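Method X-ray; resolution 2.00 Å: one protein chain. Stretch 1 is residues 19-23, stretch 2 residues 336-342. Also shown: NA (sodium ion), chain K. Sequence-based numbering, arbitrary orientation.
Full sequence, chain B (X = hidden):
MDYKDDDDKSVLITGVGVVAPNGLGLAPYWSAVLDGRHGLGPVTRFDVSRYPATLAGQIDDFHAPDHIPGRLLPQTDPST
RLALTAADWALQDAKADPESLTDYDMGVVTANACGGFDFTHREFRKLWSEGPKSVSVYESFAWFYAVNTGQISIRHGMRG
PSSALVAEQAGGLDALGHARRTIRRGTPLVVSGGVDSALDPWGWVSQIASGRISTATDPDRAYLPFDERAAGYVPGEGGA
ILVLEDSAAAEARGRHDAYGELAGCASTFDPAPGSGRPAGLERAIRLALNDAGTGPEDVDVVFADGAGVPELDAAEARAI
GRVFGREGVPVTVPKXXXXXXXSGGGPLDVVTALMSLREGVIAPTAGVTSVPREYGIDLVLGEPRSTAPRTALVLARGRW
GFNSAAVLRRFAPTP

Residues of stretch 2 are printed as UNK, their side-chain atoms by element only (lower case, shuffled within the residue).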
# COMPACT_ATOMS: atom_id res chain seq x y z
N VAL B 19 9.17 -11.80 14.85
CA VAL B 19 8.16 -11.86 15.88
C VAL B 19 7.16 -12.91 15.39
O VAL B 19 6.31 -12.64 14.54
CB VAL B 19 7.49 -10.47 16.09
CG1 VAL B 19 8.51 -9.49 16.68
CG2 VAL B 19 6.97 -9.91 14.76
N ALA B 20 7.29 -14.13 15.92
CA ALA B 20 6.44 -15.24 15.50
C ALA B 20 5.73 -15.99 16.62
O ALA B 20 6.20 -16.03 17.76
CB ALA B 20 7.26 -16.22 14.67
N PRO B 21 4.58 -16.62 16.30
CA PRO B 21 3.81 -17.37 17.29
C PRO B 21 4.61 -18.47 17.99
O PRO B 21 4.25 -18.89 19.08
CB PRO B 21 2.65 -17.94 16.47
CG PRO B 21 2.45 -16.89 15.41
CD PRO B 21 3.88 -16.59 15.00
N ASN B 22 5.69 -18.93 17.37
CA ASN B 22 6.51 -19.97 18.00
C ASN B 22 7.88 -19.45 18.41
O ASN B 22 8.80 -20.22 18.66
CB ASN B 22 6.65 -21.19 17.07
CG ASN B 22 7.29 -20.85 15.74
OD1 ASN B 22 7.30 -19.69 15.32
ND2 ASN B 22 7.80 -21.87 15.05
N GLY B 23 8.03 -18.12 18.48
CA GLY B 23 9.30 -17.56 18.89
C GLY B 23 9.48 -16.06 18.76
O GLY B 23 9.48 -15.52 17.64
N UNK B 336 4.03 -23.87 8.59
CA UNK B 336 3.11 -24.79 9.25
C UNK B 336 3.29 -24.64 10.76
O UNK B 336 2.42 -25.01 11.55
c UNK B 336 3.41 -26.26 8.86
o UNK B 336 4.82 -26.51 8.95
c UNK B 336 2.94 -26.54 7.43
N UNK B 337 4.43 -24.08 11.17
CA UNK B 337 4.70 -23.88 12.59
C UNK B 337 4.19 -22.54 13.11
O UNK B 337 4.14 -22.33 14.32
c UNK B 337 6.21 -23.96 12.92
o UNK B 337 6.92 -22.95 12.19
c UNK B 337 6.76 -25.33 12.58
N UNK B 338 3.81 -21.64 12.20
CA UNK B 338 3.35 -20.30 12.61
C UNK B 338 1.94 -19.91 12.16
O UNK B 338 1.29 -19.10 12.82
c UNK B 338 4.27 -19.20 12.06
o UNK B 338 4.18 -19.17 10.63
c UNK B 338 5.70 -19.46 12.46
N UNK B 339 1.49 -20.48 11.05
CA UNK B 339 0.19 -20.11 10.53
C UNK B 339 0.51 -19.08 9.47
O UNK B 339 1.68 -18.72 9.30
N UNK B 340 -0.50 -18.60 8.75
CA UNK B 340 -0.28 -17.60 7.70
C UNK B 340 -0.32 -16.21 8.35
O UNK B 340 -1.32 -15.83 8.95
c UNK B 340 -2.26 -18.99 4.59
n UNK B 340 -0.63 -17.50 1.64
c UNK B 340 -0.90 -18.37 2.60
n UNK B 340 -0.26 -19.53 2.65
n UNK B 340 -1.84 -18.10 3.50
c UNK B 340 -1.31 -19.01 5.80
c UNK B 340 -1.35 -17.70 6.61
N UNK B 341 0.77 -15.46 8.20
CA UNK B 341 0.87 -14.15 8.81
C UNK B 341 0.60 -13.00 7.84
O UNK B 341 0.96 -11.85 8.10
c UNK B 341 1.81 -15.55 11.44
c UNK B 341 2.77 -15.19 10.27
c UNK B 341 2.25 -13.98 9.46
c UNK B 341 4.14 -14.82 10.81
N UNK B 342 -0.02 -13.32 6.71
CA UNK B 342 -0.39 -12.30 5.73
C UNK B 342 0.81 -11.47 5.27
O UNK B 342 1.71 -12.00 4.62
c UNK B 342 -4.97 -13.73 7.41
c UNK B 342 -2.73 -12.19 6.72
o UNK B 342 -6.05 -14.52 7.76
c UNK B 342 -4.68 -13.50 6.08
c UNK B 342 -3.05 -12.43 8.06
c UNK B 342 -1.48 -11.41 6.33
c UNK B 342 -3.57 -12.73 5.74
c UNK B 342 -4.16 -13.20 8.41
NA NA K . 2.45 -18.93 20.44
O HOH W 1 3.18 -20.96 21.34
O HOH W 2 -0.30 -19.78 21.23
O HOH W 3 3.51 -17.77 21.56

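Position 336 carries three side-chain atoms: a carbon bearing one oxygen and one carbon. That beta-branched fork with a hydroxyl is threonine. Thr 336 lies in a 3-10 segment and does not reach stretch 1; its hydroxyl suits this buried place because OG1 finds a hydrogen bond elsewhere in the structure.

Position 337 repeats the pattern, one carbon carrying an oxygen and a carbon, but here the oxygen comes within 3.2 Å of ND2 of Asn 22. This is again threonine. A short, branched side chain suits the place because it sets a hydroxyl close to the backbone, where the amide end of Asn 22 can approach; the geometry leaves open whether OG1 of Thr 337 and ND2 of Asn 22 share a hydrogen bond.

Position 338 has the same three atoms. Its terminal carbon lies 3.3 Å from OD1 of Asn 22 and 4.2 Å from CB of Ala 20, while its oxygen turns to its own chain. One carbon carrying an oxygen and a carbon again means threonine. With a methyl and a hydroxyl on one carbon, Thr 338 can pack and hydrogen-bond at once: CG2 meets stretch 1, and OG1 donates a hydrogen bond to the backbone O of position 339, 2.9 Å away.

Position 339 has no side-chain atoms, as befits glycine. With phi 97° and psi 176°, a CB would be jammed against the carbonyl oxygen of Thr 338, so the backbone by itself calls for Gly 339.

Position 340 shows three carbons, a nitrogen, then a carbon carrying two more nitrogens: a guanidinium, hence arginine. Arg 340 does not reach stretch 1; though buried, its NH1 and NH2 find hydrogen bonds elsewhere.

Position 341 has four carbons, forked at the second, with one tip near the ring of Pro 21. It is leucine; CD2 of Leu 341 lies 4.2 Å from CG of Pro 21, an apolar contact that suits a buried branched hydrocarbon.

Position 342 has one carbon followed by a six-carbon ring bearing an oxygen: tyrosine. Tyr 342 is out of reach of stretch 1, and its buried OH is satisfied by a hydrogen bond elsewhere.

The contact rests on a type I turn from Ala 20 to Gly 23, closed by backbone hydrogen bonds between its ends. Pro 21, whose phi of -56° fits such a turn, presents its ring to stretch 2, with CG 3.6 Å from O of Thr 338, while its own O binds sodium at 2.3 Å. Packing dominates: 232 Å² is buried without a clear hydrogen bond across, and OD1 of Asn 22 and O of Thr 338 remain unpartnered.

Stretch 2 336-342: TTTGRLY
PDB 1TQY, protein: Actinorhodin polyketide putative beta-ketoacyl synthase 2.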